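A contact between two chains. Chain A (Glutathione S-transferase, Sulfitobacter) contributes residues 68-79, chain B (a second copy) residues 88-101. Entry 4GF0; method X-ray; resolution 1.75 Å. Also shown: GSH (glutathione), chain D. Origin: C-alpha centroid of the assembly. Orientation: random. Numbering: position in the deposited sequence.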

# COMPACT_ATOMS: atom_id res chain seq x y z
N THR A 68 6.60 1.90 1.35
CA THR A 68 6.82 1.51 2.73
C THR A 68 6.47 0.04 3.02
O THR A 68 7.29 -0.70 3.58
CB THR A 68 6.02 2.43 3.66
OG1 THR A 68 6.47 3.78 3.46
CG2 THR A 68 6.23 2.05 5.13
N GLY A 69 5.29 -0.40 2.61
CA GLY A 69 4.86 -1.75 2.95
C GLY A 69 5.75 -2.81 2.33
O GLY A 69 6.01 -3.86 2.93
N ALA A 70 6.22 -2.55 1.11
CA ALA A 70 7.11 -3.47 0.41
C ALA A 70 8.46 -3.52 1.11
O ALA A 70 9.06 -4.59 1.27
CB ALA A 70 7.27 -3.06 -1.06
N LEU A 71 8.94 -2.36 1.55
CA LEU A 71 10.23 -2.30 2.25
C LEU A 71 10.17 -3.01 3.59
O LEU A 71 11.13 -3.62 4.02
CB LEU A 71 10.64 -0.85 2.50
CG LEU A 71 10.84 0.02 1.25
CD1 LEU A 71 11.54 1.33 1.60
CD2 LEU A 71 11.62 -0.74 0.25
N LEU A 72 9.03 -2.89 4.28
CA LEU A 72 8.86 -3.58 5.56
C LEU A 72 8.91 -5.10 5.37
O LEU A 72 9.61 -5.81 6.09
CB LEU A 72 7.55 -3.14 6.23
CG LEU A 72 7.51 -1.72 6.80
CD1 LEU A 72 6.07 -1.34 7.22
CD2 LEU A 72 8.45 -1.61 7.98
N ASP A 73 8.17 -5.61 4.39
CA ASP A 73 8.24 -7.05 4.11
C ASP A 73 9.64 -7.47 3.68
O ASP A 73 10.09 -8.57 4.00
CB ASP A 73 7.18 -7.47 3.07
CG ASP A 73 6.05 -8.27 3.70
OD1 ASP A 73 6.34 -9.22 4.46
OD2 ASP A 73 4.87 -7.95 3.44
N TYR A 74 10.35 -6.60 2.96
CA TYR A 74 11.72 -6.91 2.57
C TYR A 74 12.65 -7.07 3.79
O TYR A 74 13.42 -8.03 3.89
CB TYR A 74 12.28 -5.86 1.59
CG TYR A 74 13.69 -6.22 1.19
CD1 TYR A 74 13.92 -7.17 0.21
CD2 TYR A 74 14.79 -5.63 1.80
CE1 TYR A 74 15.22 -7.53 -0.15
CE2 TYR A 74 16.09 -6.00 1.45
CZ TYR A 74 16.29 -6.93 0.48
OH TYR A 74 17.57 -7.31 0.13
N VAL A 75 12.56 -6.13 4.72
CA VAL A 75 13.36 -6.20 5.94
C VAL A 75 13.10 -7.49 6.70
O VAL A 75 14.02 -8.15 7.17
CB VAL A 75 13.12 -4.98 6.84
CG1 VAL A 75 13.82 -5.20 8.20
CG2 VAL A 75 13.68 -3.75 6.14
N ALA A 76 11.83 -7.86 6.81
CA ALA A 76 11.48 -9.10 7.49
C ALA A 76 12.08 -10.30 6.76
O ALA A 76 12.55 -11.25 7.40
CB ALA A 76 9.96 -9.23 7.58
N ALA A 77 12.09 -10.24 5.43
CA ALA A 77 12.55 -11.36 4.62
C ALA A 77 14.05 -11.57 4.76
O ALA A 77 14.53 -12.70 4.70
CB ALA A 77 12.19 -11.13 3.15
N ILE A 78 14.79 -10.48 4.94
CA ILE A 78 16.25 -10.59 5.11
C ILE A 78 16.70 -10.72 6.56
O ILE A 78 17.88 -10.94 6.84
CB ILE A 78 17.02 -9.44 4.43
CG1 ILE A 78 16.62 -8.09 5.03
CG2 ILE A 78 16.79 -9.48 2.91
CD1 ILE A 78 17.48 -6.92 4.59
N ALA A 79 15.77 -10.58 7.49
CA ALA A 79 16.08 -10.78 8.91
C ALA A 79 15.02 -11.63 9.60
O ALA A 79 14.33 -11.16 10.50
CB ALA A 79 16.18 -9.44 9.60
N1 GSH D . 2.74 5.08 -0.91
CA1 GSH D . 4.00 5.64 -0.47
C1 GSH D . 4.61 4.76 0.58
O11 GSH D . 5.86 4.62 0.64
O12 GSH D . 3.87 4.18 1.42
CB1 GSH D . 3.78 7.01 0.14
CG1 GSH D . 5.13 7.73 0.13
CD1 GSH D . 4.92 9.20 0.48
OE1 GSH D . 3.99 9.84 -0.01
N2 GSH D . 5.84 9.84 1.42
CA2 GSH D . 5.66 11.23 1.76
C2 GSH D . 6.46 12.04 0.77
O2 GSH D . 7.49 11.58 0.28
CB2 GSH D . 6.14 11.51 3.14
SG2 GSH D . 5.09 10.69 4.33
N3 GSH D . 6.04 13.37 0.38
CA3 GSH D . 6.86 14.12 -0.57
C3 GSH D . 6.01 14.89 -1.55
O31 GSH D . 4.80 14.59 -1.71
O32 GSH D . 6.53 15.83 -2.24
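Chain B, residues 88-101: DPTAAAQMRSAMYY

The contact is built around a small knob. A:Ala70 CB sits in a hole formed by B:Ala93, B:Arg96, B:Ser97 and B:Tyr100, so close to the partner's backbone that it lies 3.5 Å from B:Ser97 N and 3.6 Å from B:Ala93 O. Small residues let two helices approach: B:89-101 runs nearly antiparallel to A:68-78, at 154°, with the axes 8.0 Å apart at their closest and the CA atoms of A:Ala70 and B:Arg96 at 5.1 Å.

One turn along chain B, the m rotamer of B:Tyr100 lays its ring face against A:Gly69, whose CA is 3.6 Å from the ring centroid in a CH-pi contact. Glycine is needed here, since an ideal CB would fall 2.1 Å from B:Tyr100 CZ. Toward the start of the B helix, A:Tyr74, chi1 t, packs its CD1 3.9 Å from B:Ala93 CB and its CE1 3.9 Å from B:Pro89 CB; A:Ala77 CB also meets B:Pro89 CB at 3.9 Å.

No direct hydrogen bond crosses. Instead, one water joins A:Ala70 O to B:Arg96 NH1 (3.0 Å to each), and another joins A:Tyr74 OH to B:Thr90 OG1 (2.8 Å to each). A:Asp73 OD2 lies over the guanidinium face, 3.7 Å from B:Arg96 NE, a long salt bridge of charge alone.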

# COMPACT_ATOMS: atom_id res chain seq x y z
N ASP B 88 13.08 -15.16 -4.28
CA ASP B 88 14.09 -14.12 -4.08
C ASP B 88 13.46 -12.91 -3.41
O ASP B 88 12.50 -12.35 -3.93
CB ASP B 88 14.67 -13.66 -5.41
CG ASP B 88 15.53 -12.44 -5.25
OD1 ASP B 88 16.37 -12.42 -4.33
OD2 ASP B 88 15.37 -11.48 -6.04
N PRO B 89 14.00 -12.50 -2.25
CA PRO B 89 13.32 -11.40 -1.54
C PRO B 89 13.34 -10.09 -2.32
O PRO B 89 12.42 -9.28 -2.17
CB PRO B 89 14.13 -11.24 -0.26
CG PRO B 89 14.80 -12.59 -0.05
CD PRO B 89 15.01 -13.17 -1.41
N THR B 90 14.35 -9.87 -3.15
CA THR B 90 14.37 -8.63 -3.95
C THR B 90 13.22 -8.57 -4.95
O THR B 90 12.48 -7.57 -5.03
CB THR B 90 15.71 -8.45 -4.68
OG1 THR B 90 16.75 -8.31 -3.71
CG2 THR B 90 15.68 -7.18 -5.57
N ALA B 91 13.06 -9.64 -5.71
CA ALA B 91 11.98 -9.71 -6.70
C ALA B 91 10.63 -9.67 -5.99
O ALA B 91 9.68 -9.05 -6.47
CB ALA B 91 12.12 -10.98 -7.53
N ALA B 92 10.53 -10.33 -4.84
CA ALA B 92 9.28 -10.28 -4.08
C ALA B 92 8.93 -8.85 -3.64
O ALA B 92 7.75 -8.45 -3.66
CB ALA B 92 9.35 -11.22 -2.89
N ALA B 93 9.94 -8.09 -3.25
CA ALA B 93 9.77 -6.69 -2.84
C ALA B 93 9.37 -5.83 -4.04
O ALA B 93 8.57 -4.90 -3.91
CB ALA B 93 11.05 -6.16 -2.21
N GLN B 94 9.92 -6.13 -5.22
CA GLN B 94 9.53 -5.41 -6.43
C GLN B 94 8.07 -5.69 -6.77
O GLN B 94 7.33 -4.79 -7.20
CB GLN B 94 10.48 -5.76 -7.59
CG GLN B 94 11.89 -5.27 -7.32
CD GLN B 94 12.93 -5.82 -8.27
OE1 GLN B 94 12.88 -6.99 -8.65
NE2 GLN B 94 13.89 -4.97 -8.65
N MET B 95 7.65 -6.93 -6.57
CA MET B 95 6.25 -7.32 -6.75
C MET B 95 5.36 -6.55 -5.78
O MET B 95 4.34 -5.98 -6.17
CB MET B 95 6.10 -8.83 -6.51
CG MET B 95 4.67 -9.36 -6.61
SD MET B 95 4.50 -10.94 -5.73
CE MET B 95 4.54 -10.38 -4.02
N ARG B 96 5.74 -6.54 -4.51
CA ARG B 96 4.94 -5.82 -3.51
C ARG B 96 4.97 -4.32 -3.70
O ARG B 96 3.99 -3.63 -3.39
CB ARG B 96 5.37 -6.18 -2.09
CG ARG B 96 5.05 -7.63 -1.74
CD ARG B 96 5.07 -7.88 -0.24
NE ARG B 96 4.84 -9.30 0.02
CZ ARG B 96 5.79 -10.22 0.12
NH1 ARG B 96 7.08 -9.88 0.03
NH2 ARG B 96 5.45 -11.49 0.33
N SER B 97 6.07 -3.80 -4.22
CA SER B 97 6.15 -2.36 -4.48
C SER B 97 5.07 -1.97 -5.47
O SER B 97 4.39 -0.95 -5.31
CB SER B 97 7.53 -2.00 -5.05
OG SER B 97 7.60 -0.59 -5.27
N ALA B 98 4.90 -2.81 -6.49
CA ALA B 98 3.86 -2.57 -7.48
C ALA B 98 2.48 -2.62 -6.83
O ALA B 98 1.61 -1.79 -7.11
CB ALA B 98 3.96 -3.59 -8.62
N MET B 99 2.28 -3.59 -5.95
CA MET B 99 1.00 -3.74 -5.27
C MET B 99 0.68 -2.55 -4.35
O MET B 99 -0.45 -2.03 -4.37
CB MET B 99 0.97 -5.07 -4.50
CG MET B 99 1.00 -6.30 -5.41
SD MET B 99 1.59 -7.78 -4.54
CE MET B 99 0.15 -8.10 -3.52
N TYR B 100 1.65 -2.11 -3.57
CA TYR B 100 1.41 -0.94 -2.72
C TYR B 100 1.26 0.34 -3.53
O TYR B 100 0.54 1.26 -3.13
CB TYR B 100 2.51 -0.77 -1.67
CG TYR B 100 2.32 -1.65 -0.45
CD1 TYR B 100 1.51 -1.24 0.60
CD2 TYR B 100 2.94 -2.89 -0.36
CE1 TYR B 100 1.32 -2.04 1.72
CE2 TYR B 100 2.76 -3.70 0.77
CZ TYR B 100 1.96 -3.26 1.80
OH TYR B 100 1.79 -4.06 2.92
N TYR B 101 1.94 0.42 -4.67
CA TYR B 101 1.75 1.59 -5.53
C TYR B 101 0.31 1.64 -6.01
O TYR B 101 -0.33 2.71 -6.04
CB TYR B 101 2.70 1.57 -6.72
CG TYR B 101 2.45 2.70 -7.70
CD1 TYR B 101 3.02 3.95 -7.50
CD2 TYR B 101 1.65 2.51 -8.81
CE1 TYR B 101 2.80 4.99 -8.41
CE2 TYR B 101 1.41 3.54 -9.71
CZ TYR B 101 1.99 4.77 -9.51
OH TYR B 101 1.76 5.79 -10.41
O HOH W 1 8.62 -7.34 0.11
O HOH W 2 17.66 -9.62 -1.46